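Local coordinates for protein PvdO (Pseudomonas aeruginosa, PDB 5HHA) that probably takes part in chromophore maturation in the periplasm, and has a calcium-binding fold related to formylglycine-generating oxidases, an activity it may share, at residues G121-A126 and S198-F203; L45-F50 and A74-I79; G60-E65 and S263-N268; W220-W225 and G236-E241. All blocks are in the same frame, centred on the assembly; numbering follows the deposited sequence. Where two conformers were deposited one is given.

Interaction 1 of 4, residues G121-A126 and S198-F203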
loop_
_atom_site.group_PDB
_atom_site.type_symbol
_atom_site.label_atom_id
_atom_site.label_comp_id
_atom_site.label_asym_id
_atom_site.label_seq_id
_atom_site.Cartn_x
_atom_site.Cartn_y
_atom_site.Cartn_z
ATOM N N GLY A 121 -1.064 -13.937 -12.067
ATOM C CA GLY A 121 0.198 -13.942 -12.770
ATOM C C GLY A 121 1.291 -13.224 -11.989
ATOM O O GLY A 121 1.043 -12.620 -10.936
ATOM N N PRO A 122 2.517 -13.254 -12.485
ATOM C CA PRO A 122 3.663 -12.791 -11.707
ATOM C C PRO A 122 3.735 -11.279 -11.512
ATOM O O PRO A 122 4.449 -10.862 -10.611
ATOM C CB PRO A 122 4.850 -13.290 -12.520
ATOM C CG PRO A 122 4.297 -13.357 -13.927
ATOM C CD PRO A 122 2.938 -13.891 -13.748
ATOM N N ARG A 123 2.994 -10.501 -12.296
ATOM C CA ARG A 123 2.962 -9.062 -12.085
ATOM C C ARG A 123 1.724 -8.601 -11.338
ATOM O O ARG A 123 1.609 -7.415 -11.062
ATOM C CB ARG A 123 3.058 -8.312 -13.406
ATOM C CG ARG A 123 4.293 -8.698 -14.198
ATOM C CD ARG A 123 5.230 -7.590 -14.340
ATOM N NE ARG A 123 6.104 -7.586 -13.193
ATOM C CZ ARG A 123 6.517 -6.499 -12.563
ATOM N NH1 ARG A 123 6.133 -5.289 -12.971
ATOM N NH2 ARG A 123 7.331 -6.646 -11.525
ATOM N N GLN A 124 0.821 -9.497 -10.979
ATOM C CA GLN A 124 -0.240 -9.087 -10.064
ATOM C C GLN A 124 0.380 -8.937 -8.671
ATOM O O GLN A 124 1.438 -9.476 -8.376
ATOM C CB GLN A 124 -1.366 -10.108 -10.052
ATOM C CG GLN A 124 -2.417 -9.860 -11.139
ATOM C CD GLN A 124 -3.285 -11.076 -11.374
ATOM O OE1 GLN A 124 -4.265 -11.318 -10.681
ATOM N NE2 GLN A 124 -2.930 -11.867 -12.376
ATOM N N PRO A 125 -0.279 -8.179 -7.773
ATOM C CA PRO A 125 0.302 -7.987 -6.438
ATOM C C PRO A 125 0.419 -9.282 -5.648
ATOM O O PRO A 125 -0.473 -10.139 -5.666
ATOM C CB PRO A 125 -0.692 -7.046 -5.738
ATOM C CG PRO A 125 -1.435 -6.389 -6.834
ATOM C CD PRO A 125 -1.496 -7.382 -7.971
ATOM N N ALA A 126 1.507 -9.396 -4.900
ATOM C CA ALA A 126 1.610 -10.410 -3.859
ATOM C C ALA A 126 0.501 -10.190 -2.837
ATOM O O ALA A 126 0.206 -9.045 -2.433
ATOM C CB ALA A 126 2.948 -10.317 -3.172
ATOM N N SER A 198 -5.196 -6.660 -10.856
ATOM C CA SER A 198 -4.634 -6.353 -12.149
ATOM C C SER A 198 -3.120 -6.353 -12.028
ATOM O O SER A 198 -2.556 -6.139 -10.964
ATOM C CB SER A 198 -5.112 -4.959 -12.588
ATOM O OG SER A 198 -5.025 -4.013 -11.504
ATOM N N PRO A 199 -2.416 -6.587 -13.146
ATOM C CA PRO A 199 -0.965 -6.441 -13.088
ATOM C C PRO A 199 -0.629 -5.068 -12.562
ATOM O O PRO A 199 -1.303 -4.092 -12.872
ATOM C CB PRO A 199 -0.522 -6.604 -14.555
ATOM C CG PRO A 199 -1.650 -7.318 -15.212
ATOM C CD PRO A 199 -2.910 -6.936 -14.483
ATOM N N VAL A 200 0.437 -4.960 -11.792
ATOM C CA VAL A 200 0.797 -3.665 -11.239
ATOM C C VAL A 200 1.064 -2.687 -12.382
ATOM O O VAL A 200 1.641 -3.061 -13.423
ATOM C CB VAL A 200 1.986 -3.769 -10.269
ATOM C CG1 VAL A 200 1.629 -4.708 -9.110
ATOM C CG2 VAL A 200 3.273 -4.226 -10.992
ATOM N N GLY A 201 0.621 -1.442 -12.217
ATOM C CA GLY A 201 0.863 -0.421 -13.219
ATOM C C GLY A 201 -0.078 -0.461 -14.414
ATOM O O GLY A 201 0.304 -0.004 -15.503
ATOM N N SER A 202 -1.287 -0.992 -14.268
ATOM C CA SER A 202 -2.244 -1.074 -15.366
ATOM C C SER A 202 -3.015 0.233 -15.560
ATOM O O SER A 202 -3.837 0.326 -16.493
ATOM C CB SER A 202 -3.219 -2.223 -15.162
ATOM O OG SER A 202 -2.538 -3.468 -15.230
ATOM N N PHE A 203 -2.749 1.225 -14.713
ATOM C CA PHE A 203 -3.417 2.531 -14.781
ATOM C C PHE A 203 -2.324 3.590 -14.644
ATOM O O PHE A 203 -1.190 3.275 -14.270
ATOM C CB PHE A 203 -4.459 2.665 -13.648
ATOM C CG PHE A 203 -5.443 1.536 -13.620
ATOM C CD1 PHE A 203 -5.195 0.388 -12.899
ATOM C CD2 PHE A 203 -6.598 1.580 -14.384
ATOM C CE1 PHE A 203 -6.089 -0.689 -12.944
ATOM C CE2 PHE A 203 -7.476 0.536 -14.410
ATOM C CZ PHE A 203 -7.224 -0.608 -13.702
HETATM O O HOH W 1 3.042 -5.269 -14.500
#
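Val200 stands across the side chain of Arg123 at about a right angle, and its two methyls divide the work of the contact. CG2 meets the arginine end, 3.6 Å from Arg123 NH1, approaching the guanidinium obliquely. CG1, placed beside the backbone N by a chi1 of -60°, turns instead to Pro125: Val200 CG1 and Pro125 CG are 4.2 Å apart, the two side chains running past each other in opposite directions. Between these branches lies the carbonyl of Arg123, whose O accepts the Val200 N-H at 2.8 Å. The N-H...O angle of 165° makes this bond nearly straight, although the donor is tilted 34° from the carbonyl plane. The same oxygen receives a CA-H...O contact from Pro199 CA at 3.4 Å, so one carbonyl serves two successive residues. Water 1 donates to Val200 O at 2.8 Å and accepts a weak bond from Arg123 NH1. Pro125 CD also approaches Ser198 O, at 3.4 Å. The contact thus joins two beta turns, type I at Gly121-Gln124 and type II at Pro199-Ser202. The first turn, in the loop that leads to helix 131-145, bonds through its backbone to Ala86 and Gly87 at the start of helix 86-96; the second lies in the loop before strand 218-221, where Ser198 approaches the calcium ligands Asn186 and Tyr194.

Interaction 2 of 4, residues L45-F50 and A74-I79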
loop_
_atom_site.group_PDB
_atom_site.type_symbol
_atom_site.label_atom_id
_atom_site.label_comp_id
_atom_site.label_asym_id
_atom_site.label_seq_id
_atom_site.Cartn_x
_atom_site.Cartn_y
_atom_site.Cartn_z
ATOM N N LEU A 45 10.756 9.521 -3.309
ATOM C CA LEU A 45 9.809 10.560 -2.901
ATOM C C LEU A 45 10.564 11.735 -2.296
ATOM O O LEU A 45 11.525 11.561 -1.580
ATOM C CB LEU A 45 8.791 10.022 -1.885
ATOM C CG LEU A 45 7.984 8.781 -2.304
ATOM C CD1 LEU A 45 6.848 8.552 -1.305
ATOM C CD2 LEU A 45 7.412 8.928 -3.683
ATOM N N PRO A 46 10.086 12.956 -2.549
ATOM C CA PRO A 46 10.762 14.150 -2.049
ATOM C C PRO A 46 10.556 14.344 -0.569
ATOM O O PRO A 46 9.569 13.893 0.024
ATOM C CB PRO A 46 10.081 15.273 -2.829
ATOM C CG PRO A 46 8.750 14.758 -3.146
ATOM C CD PRO A 46 8.921 13.280 -3.379
ATOM N N ALA A 47 11.522 14.986 0.070
ATOM C CA ALA A 47 11.308 15.559 1.380
ATOM C C ALA A 47 10.235 16.631 1.276
ATOM O O ALA A 47 10.000 17.169 0.207
ATOM C CB ALA A 47 12.598 16.158 1.908
ATOM N N GLY A 48 9.583 16.941 2.389
ATOM C CA GLY A 48 8.543 17.953 2.421
ATOM C C GLY A 48 7.505 17.621 3.458
ATOM O O GLY A 48 7.599 16.600 4.129
ATOM N N SER A 49 6.511 18.491 3.581
ATOM C CA SER A 49 5.391 18.288 4.483
ATOM C C SER A 49 4.122 18.130 3.690
ATOM O O SER A 49 4.014 18.554 2.539
ATOM C CB SER A 49 5.206 19.490 5.408
ATOM O OG SER A 49 6.320 19.672 6.225
ATOM N N PHE A 50 3.142 17.517 4.325
ATOM C CA PHE A 50 1.812 17.444 3.735
ATOM C C PHE A 50 0.762 17.407 4.820
ATOM O O PHE A 50 1.059 17.118 5.953
ATOM C CB PHE A 50 1.653 16.222 2.799
ATOM C CG PHE A 50 1.330 14.921 3.517
ATOM C CD1 PHE A 50 2.227 14.313 4.393
ATOM C CD2 PHE A 50 0.100 14.293 3.296
ATOM C CE1 PHE A 50 1.902 13.126 5.024
ATOM C CE2 PHE A 50 -0.221 13.113 3.938
ATOM C CZ PHE A 50 0.690 12.524 4.784
ATOM N N ALA A 74 11.671 14.914 6.698
ATOM C CA ALA A 74 12.885 15.750 6.630
ATOM C C ALA A 74 13.806 15.331 5.475
ATOM O O ALA A 74 14.545 16.152 4.914
ATOM C CB ALA A 74 13.637 15.714 7.962
ATOM N N LYS A 75 13.745 14.061 5.085
ATOM C CA LYS A 75 14.662 13.510 4.103
ATOM C C LYS A 75 13.899 12.773 3.012
ATOM O O LYS A 75 12.874 12.116 3.286
ATOM C CB LYS A 75 15.628 12.524 4.770
ATOM C CG LYS A 75 16.521 13.148 5.829
ATOM C CD LYS A 75 17.637 12.208 6.247
ATOM C CE LYS A 75 18.585 12.928 7.204
ATOM N NZ LYS A 75 19.782 12.105 7.560
ATOM N N PRO A 76 14.381 12.856 1.780
ATOM C CA PRO A 76 13.795 11.990 0.755
ATOM C C PRO A 76 13.978 10.508 1.108
ATOM O O PRO A 76 14.883 10.129 1.844
ATOM C CB PRO A 76 14.561 12.365 -0.510
ATOM C CG PRO A 76 15.832 12.973 -0.029
ATOM C CD PRO A 76 15.569 13.587 1.300
ATOM N N PHE A 77 13.069 9.672 0.612
ATOM C CA PHE A 77 13.099 8.239 0.884
ATOM C C PHE A 77 12.423 7.567 -0.293
ATOM O O PHE A 77 11.714 8.210 -1.067
ATOM C CB PHE A 77 12.381 7.899 2.195
ATOM C CG PHE A 77 10.930 8.252 2.198
ATOM C CD1 PHE A 77 10.512 9.553 2.395
ATOM C CD2 PHE A 77 9.968 7.255 2.029
ATOM C CE1 PHE A 77 9.154 9.874 2.392
ATOM C CE2 PHE A 77 8.616 7.558 2.046
ATOM C CZ PHE A 77 8.208 8.856 2.218
ATOM N N ALA A 78 12.668 6.276 -0.481
ATOM C CA ALA A 78 12.080 5.553 -1.605
ATOM C C ALA A 78 10.965 4.622 -1.135
ATOM O O ALA A 78 11.029 4.066 -0.044
ATOM C CB ALA A 78 13.161 4.761 -2.320
ATOM N N ILE A 79 9.983 4.435 -2.005
ATOM C CA ILE A 79 8.978 3.383 -1.821
ATOM C C ILE A 79 8.878 2.602 -3.100
ATOM O O ILE A 79 9.257 3.081 -4.154
ATOM C CB ILE A 79 7.581 3.940 -1.389
ATOM C CG1 ILE A 79 6.935 4.736 -2.518
ATOM C CG2 ILE A 79 7.661 4.734 -0.111
ATOM C CD1 ILE A 79 5.438 5.009 -2.248
#
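An antiparallel bridge between strands 42-52 and 77-80, within the mixed sheet of this formylglycine-generating-enzyme-like domain, joins Leu45 to Phe77 as a hydrogen-bonded pair. Both backbone bonds are present: Leu45 N gives its hydrogen to Phe77 O at 2.8 Å, and Phe77 N returns one to Leu45 O at a longer 3.3 Å. Their N-H...O angles, 159° and 152°, are similar, but the longer bond also meets its carbonyl at a more bent angle. The two side chains emerge on the same face of the sheet. Leu45 CB sits over one face of the Phe77 ring, offset toward its rim, while the methyl CD1 reaches the far end of that ring, 3.8 Å from Phe77 CZ. The same methyl also touches Ile79, Leu45 CD1 lying 3.9 Å from Ile79 CD1. The ring comes under the leucine because a chi1 of 62° sets Phe77 CG between its backbone N and carbonyl carbon. Beyond the bridge the pairing gives way to van der Waals contact: Pro76 CB abuts Leu45 O at 3.3 Å, and Ala47 CB lies 4.0 Å from Pro76 CD. Strand 42-52 then pairs with strand 69-73 through Gly48 and Phe73, while Ala78 bonds to Arg284 of strand 278-285. Helix 154-162 packs against the Phe77 side chain through Glu156 and Tyr159, and Phe208 of a loop touches Leu45.

Interaction 3 of 4, residues G60-E65 and S263-N268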
loop_
_atom_site.group_PDB
_atom_site.type_symbol
_atom_site.label_atom_id
_atom_site.label_comp_id
_atom_site.label_asym_id
_atom_site.label_seq_id
_atom_site.Cartn_x
_atom_site.Cartn_y
_atom_site.Cartn_z
ATOM N N GLY A 60 -17.791 10.632 1.607
ATOM C CA GLY A 60 -17.278 9.354 2.055
ATOM C C GLY A 60 -16.414 9.372 3.291
ATOM O O GLY A 60 -16.062 8.299 3.766
ATOM N N ARG A 61 -16.063 10.541 3.830
ATOM C CA ARG A 61 -15.116 10.587 4.918
ATOM C C ARG A 61 -15.605 9.829 6.136
ATOM O O ARG A 61 -16.752 10.005 6.574
ATOM C CB ARG A 61 -14.863 12.046 5.372
ATOM C CG ARG A 61 -13.994 12.137 6.639
ATOM C CD ARG A 61 -14.118 13.511 7.277
ATOM N NE ARG A 61 -13.155 13.898 8.290
ATOM C CZ ARG A 61 -13.333 13.694 9.577
ATOM N NH1 ARG A 61 -14.424 13.088 9.989
ATOM N NH2 ARG A 61 -12.415 14.126 10.451
ATOM N N GLN A 62 -14.715 9.054 6.744
ATOM C CA GLN A 62 -15.030 8.313 7.951
ATOM C C GLN A 62 -14.450 8.999 9.175
ATOM O O GLN A 62 -13.508 9.773 9.081
ATOM C CB GLN A 62 -14.446 6.906 7.837
ATOM C CG GLN A 62 -14.763 6.219 6.524
ATOM C CD GLN A 62 -16.203 5.778 6.475
ATOM O OE1 GLN A 62 -16.714 5.180 7.426
ATOM N NE2 GLN A 62 -16.880 6.067 5.379
ATOM N N PRO A 63 -15.024 8.731 10.356
ATOM C CA PRO A 63 -14.681 9.531 11.539
ATOM C C PRO A 63 -13.248 9.442 12.032
ATOM O O PRO A 63 -12.803 10.374 12.710
ATOM C CB PRO A 63 -15.675 9.027 12.596
ATOM C CG PRO A 63 -16.796 8.467 11.826
ATOM C CD PRO A 63 -16.252 7.934 10.551
ATOM N N ASP A 64 -12.531 8.373 11.700
ATOM C CA ASP A 64 -11.155 8.249 12.151
ATOM C C ASP A 64 -10.148 9.005 11.300
ATOM O O ASP A 64 -8.939 8.901 11.557
ATOM C CB ASP A 64 -10.728 6.779 12.278
ATOM C CG ASP A 64 -10.748 5.999 10.964
ATOM O OD1 ASP A 64 -11.227 6.514 9.940
ATOM O OD2 ASP A 64 -10.274 4.847 10.991
ATOM N N GLU A 65 -10.607 9.792 10.324
ATOM C CA GLU A 65 -9.716 10.486 9.392
ATOM C C GLU A 65 -9.365 11.901 9.848
ATOM O O GLU A 65 -8.907 12.719 9.073
ATOM C CB GLU A 65 -10.333 10.520 8.005
ATOM C CG GLU A 65 -10.495 9.118 7.418
ATOM C CD GLU A 65 -11.340 9.057 6.169
ATOM O OE1 GLU A 65 -11.350 10.023 5.397
ATOM O OE2 GLU A 65 -11.965 8.020 5.896
ATOM N N SER A 263 -7.658 8.945 -0.812
ATOM C CA SER A 263 -6.312 8.935 -0.255
ATOM C C SER A 263 -6.271 8.858 1.262
ATOM O O SER A 263 -5.287 8.360 1.830
ATOM C CB SER A 263 -5.556 10.163 -0.714
ATOM O OG SER A 263 -5.278 10.124 -2.096
ATOM N N GLY A 264 -7.275 9.406 1.945
ATOM C CA GLY A 264 -7.305 9.417 3.391
ATOM C C GLY A 264 -8.022 8.270 4.068
ATOM O O GLY A 264 -8.058 8.215 5.288
ATOM N N ASN A 265 -8.580 7.343 3.300
ATOM C CA ASN A 265 -9.284 6.205 3.889
ATOM C C ASN A 265 -8.354 5.379 4.760
ATOM O O ASN A 265 -7.217 5.110 4.348
ATOM C CB ASN A 265 -9.884 5.329 2.784
ATOM C CG ASN A 265 -10.980 4.369 3.312
ATOM O OD1 ASN A 265 -10.731 3.223 3.625
ATOM N ND2 ASN A 265 -12.170 4.855 3.369
ATOM N N ARG A 266 -8.842 4.924 5.906
ATOM C CA ARG A 266 -8.047 4.128 6.836
ATOM C C ARG A 266 -8.746 2.805 7.079
ATOM O O ARG A 266 -9.969 2.708 6.971
ATOM C CB ARG A 266 -7.896 4.845 8.195
ATOM C CG ARG A 266 -7.373 6.257 8.072
ATOM C CD ARG A 266 -7.261 6.947 9.419
ATOM N NE ARG A 266 -6.063 6.477 10.108
ATOM C CZ ARG A 266 -5.822 6.645 11.408
ATOM N NH1 ARG A 266 -6.708 7.260 12.181
ATOM N NH2 ARG A 266 -4.686 6.211 11.933
ATOM N N ASN A 267 -7.991 1.778 7.448
ATOM C CA ASN A 267 -8.571 0.510 7.870
ATOM C C ASN A 267 -7.531 -0.208 8.715
ATOM O O ASN A 267 -6.430 0.295 8.912
ATOM C CB ASN A 267 -8.995 -0.298 6.633
ATOM C CG ASN A 267 -10.135 -1.271 6.931
ATOM O OD1 ASN A 267 -10.430 -1.605 8.070
ATOM N ND2 ASN A 267 -10.779 -1.735 5.887
ATOM N N ASN A 268 -7.882 -1.372 9.228
ATOM C CA ASN A 268 -7.012 -2.094 10.153
ATOM C C ASN A 268 -7.245 -3.592 10.017
ATOM O O ASN A 268 -8.225 -4.027 9.442
ATOM C CB ASN A 268 -7.230 -1.617 11.602
ATOM C CG ASN A 268 -8.596 -1.958 12.124
ATOM O OD1 ASN A 268 -9.476 -1.090 12.213
ATOM N ND2 ASN A 268 -8.813 -3.210 12.421
HETATM O O HOH W 2 -11.243 5.726 7.252
HETATM O O HOH W 3 -11.087 2.831 9.560
#
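Arg266, Asp64 and Glu65 bury the most surface here, and across the contact the arginine bonds to a backbone atom. Arg266 NH1 donates to Asp64 O at 2.8 Å with an N-H...O angle of 154°; the oxygen lies at the guanidinium edge, near its plane. A bend at chi3 (78°) brings the end of the arginine to this carbonyl. The Asp64 carboxylate lies against the aliphatic part of Arg266, the two side chains crossing at a slant, with Asp64 OD2 3.7 Å from Arg266 CB. Its plane is turned 41° from the guanidinium, and OD2 stands well out of the guanidinium plane, so the opposite charges are close without forming a salt bridge. Two waters complete the link. Water 2 accepts from Arg266 N and lies within donating distance of Asp64 OD1 and Glu65 OE2; water 3 lies similarly between Asp64 OD2 and Arg266 O. Glu65 reaches over the neighbouring backbone, its CG 3.4 Å from Gly264 O. Its carboxylate is gripped elsewhere: OE1 by Thr54 and OE2 by a salt bridge to Arg262, while Gln62 N meets OE2 from above the carboxylate plane at 3.1 Å. Arg266 has a further partner in His228 O. Loop 60-65 is thereby attached to residues 264-266 by one direct hydrogen bond and two waters, while ion pairs to Arg262 and Glu154 hold Glu65 and Arg266 from outside. The Arg262 salt bridge and the donors on its carboxylate would probably favour an ionised Glu65, and Glu154 offsets the charge of Arg266.

Interaction 4 of 4, residues W220-W225 and G236-E241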
loop_
_atom_site.group_PDB
_atom_site.type_symbol
_atom_site.label_atom_id
_atom_site.label_comp_id
_atom_site.label_asym_id
_atom_site.label_seq_id
_atom_site.Cartn_x
_atom_site.Cartn_y
_atom_site.Cartn_z
ATOM N N TRP A 220 -0.339 -3.581 3.907
ATOM C CA TRP A 220 0.173 -3.427 5.249
ATOM C C TRP A 220 1.030 -2.163 5.371
ATOM O O TRP A 220 1.808 -1.845 4.467
ATOM C CB TRP A 220 1.073 -4.606 5.618
ATOM C CG TRP A 220 0.378 -5.913 5.711
ATOM C CD1 TRP A 220 0.482 -6.936 4.823
ATOM C CD2 TRP A 220 -0.522 -6.361 6.745
ATOM N NE1 TRP A 220 -0.284 -7.997 5.245
ATOM C CE2 TRP A 220 -0.917 -7.667 6.407
ATOM C CE3 TRP A 220 -1.044 -5.782 7.906
ATOM C CZ2 TRP A 220 -1.778 -8.414 7.197
ATOM C CZ3 TRP A 220 -1.904 -6.528 8.687
ATOM C CH2 TRP A 220 -2.272 -7.828 8.321
ATOM N N VAL A 221 0.886 -1.477 6.505
ATOM C CA VAL A 221 1.854 -0.469 6.948
ATOM C C VAL A 221 2.224 -0.813 8.393
ATOM O O VAL A 221 1.600 -1.648 9.022
ATOM C CB VAL A 221 1.339 0.982 6.804
ATOM C CG1 VAL A 221 1.002 1.284 5.343
ATOM C CG2 VAL A 221 0.136 1.220 7.676
ATOM N N ALA A 222 3.240 -0.143 8.941
ATOM C CA ALA A 222 3.812 -0.584 10.206
ATOM C C ALA A 222 2.935 -0.247 11.402
ATOM O O ALA A 222 2.963 -0.951 12.409
ATOM C CB ALA A 222 5.193 0.021 10.429
ATOM N N ASP A 223 2.205 0.866 11.330
ATOM C CA ASP A 223 1.585 1.489 12.486
ATOM C C ASP A 223 0.602 0.589 13.199
ATOM O O ASP A 223 -0.168 -0.144 12.577
ATOM C CB ASP A 223 0.815 2.765 12.089
ATOM C CG ASP A 223 1.669 3.770 11.359
ATOM O OD1 ASP A 223 2.390 3.384 10.423
ATOM O OD2 ASP A 223 1.601 4.971 11.728
ATOM N N CYS A 224 0.585 0.703 14.521
ATOM C CA CYS A 224 -0.508 0.157 15.304
ATOM C C CYS A 224 -1.764 0.979 15.100
ATOM O O CYS A 224 -1.700 2.132 14.756
ATOM C CB CYS A 224 -0.141 0.111 16.784
ATOM S SG CYS A 224 1.242 -1.044 17.052
ATOM N N TRP A 225 -2.907 0.357 15.327
ATOM C CA TRP A 225 -4.188 1.004 15.068
ATOM C C TRP A 225 -4.520 2.089 16.092
ATOM O O TRP A 225 -4.334 1.913 17.315
ATOM C CB TRP A 225 -5.306 -0.047 15.100
ATOM C CG TRP A 225 -6.680 0.567 15.052
ATOM C CD1 TRP A 225 -7.258 1.171 13.989
ATOM C CD2 TRP A 225 -7.633 0.632 16.119
ATOM N NE1 TRP A 225 -8.511 1.620 14.315
ATOM C CE2 TRP A 225 -8.767 1.301 15.622
ATOM C CE3 TRP A 225 -7.630 0.193 17.447
ATOM C CZ2 TRP A 225 -9.898 1.548 16.404
ATOM C CZ3 TRP A 225 -8.755 0.439 18.233
ATOM C CH2 TRP A 225 -9.877 1.101 17.704
ATOM N N GLY A 236 6.770 11.650 10.147
ATOM C CA GLY A 236 6.732 10.569 9.168
ATOM C C GLY A 236 6.958 9.186 9.747
ATOM O O GLY A 236 6.882 8.184 9.017
ATOM N N SER A 237 7.254 9.099 11.029
ATOM C CA SER A 237 7.428 7.815 11.688
ATOM C C SER A 237 6.101 7.086 11.800
ATOM O O SER A 237 5.016 7.685 11.736
ATOM C CB SER A 237 8.064 7.991 13.085
ATOM O OG SER A 237 7.207 8.663 13.986
ATOM N N ALA A 238 6.214 5.799 12.071
ATOM C CA ALA A 238 5.068 4.947 12.385
ATOM C C ALA A 238 4.596 5.162 13.810
ATOM O O ALA A 238 5.424 5.326 14.733
ATOM C CB ALA A 238 5.451 3.519 12.209
ATOM N N TRP A 239 3.289 5.141 14.024
ATOM C CA TRP A 239 2.683 5.328 15.328
ATOM C C TRP A 239 2.533 3.983 15.978
ATOM O O TRP A 239 1.574 3.252 15.712
ATOM C CB TRP A 239 1.336 6.005 15.143
ATOM C CG TRP A 239 0.721 6.592 16.361
ATOM C CD1 TRP A 239 1.201 6.571 17.639
ATOM C CD2 TRP A 239 -0.524 7.294 16.396
ATOM N NE1 TRP A 239 0.318 7.244 18.466
ATOM C CE2 TRP A 239 -0.755 7.672 17.726
ATOM C CE3 TRP A 239 -1.475 7.618 15.423
ATOM C CZ2 TRP A 239 -1.889 8.375 18.105
ATOM C CZ3 TRP A 239 -2.600 8.296 15.801
ATOM C CH2 TRP A 239 -2.804 8.675 17.142
ATOM N N MET A 240 3.520 3.646 16.815
ATOM C CA MET A 240 3.586 2.343 17.436
ATOM C C MET A 240 3.083 2.352 18.873
ATOM O O MET A 240 3.054 3.385 19.545
ATOM C CB MET A 240 5.026 1.824 17.392
ATOM C CG MET A 240 5.661 1.767 16.004
ATOM S SD MET A 240 4.671 0.890 14.781
ATOM C CE MET A 240 4.673 -0.784 15.417
ATOM N N GLU A 241 2.655 1.187 19.321
ATOM C CA GLU A 241 2.317 0.970 20.716
ATOM C C GLU A 241 3.078 -0.283 21.115
ATOM O O GLU A 241 3.436 -1.108 20.264
ATOM C CB GLU A 241 0.800 0.810 20.912
ATOM C CG GLU A 241 -0.042 2.018 20.440
ATOM C CD GLU A 241 0.113 3.242 21.318
ATOM O OE1 GLU A 241 0.626 3.071 22.447
ATOM O OE2 GLU A 241 -0.260 4.367 20.899
HETATM O O HOH W 4 2.626 7.075 10.348
#
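The carboxylate of Asp223 is the flat group at the centre of this contact, and Trp239 N approaches one of its oxygens from above the plane, 72° out of it. That bond, Trp239 N to Asp223 OD2, is 2.9 Å long and almost straight at 171°. Ala238 CA and CB lie over the same face, with Ala238 CB 3.5 Å from Asp223 OD1, which takes its main bond from Glu154 N. Water 4 comes in near the plane at OD2 and donates both to it and to Ser237 O. Asp223 CG lies anti to its carbonyl carbon, which brings the carboxylate to the Ala238-Trp239 peptide. The Trp239 indole leads away from this site and stacks on His226. One residue further on, Cys224 N donates to Trp239 O at 3.0 Å, a bent bond with an angle of 132°. Apolar contacts flank the polar pair: Ala222 CB meets Ala238 CB at 3.9 Å, and Met240, bent at chi2 and chi3, folds its end back so that Met240 CE lies 3.8 Å from Cys224 SG. This sulfur is held in the disulfide with Cys244, which ties strand 223-224 to the chain shortly before strand 247-251. The chain turns at Ala222 between strands 218-221 and 223-224; Asp223 and Trp225 bond through their backbones to Gln248 and Leu246, while Tyr131 of helix 131-145 bonds to Ala222 O and touches Met240.

Overall arrangement
Interactions 2, 3 and 4 all reach the mixed sheet, whereas interaction 1 joins two turns, one near the calcium site, through a single direct hydrogen bond. Interaction 3 is buried and polar, built on an arginine, carboxylates and water; the other three are partly buried. Interaction 2 combines one antiparallel bridge with an apolar cluster, while interaction 4 fixes an irregular loop to a short strand by two hydrogen bonds, beside a disulfide that runs from Cys224 to Cys244 outside the contact. Interactions 3 and 4 touch through Asn268 and Trp225, their centres about 15 Å apart, and both engage Glu154. Interaction 1 lies across the chain's centre from both, with centres about 25 and 26 Å away.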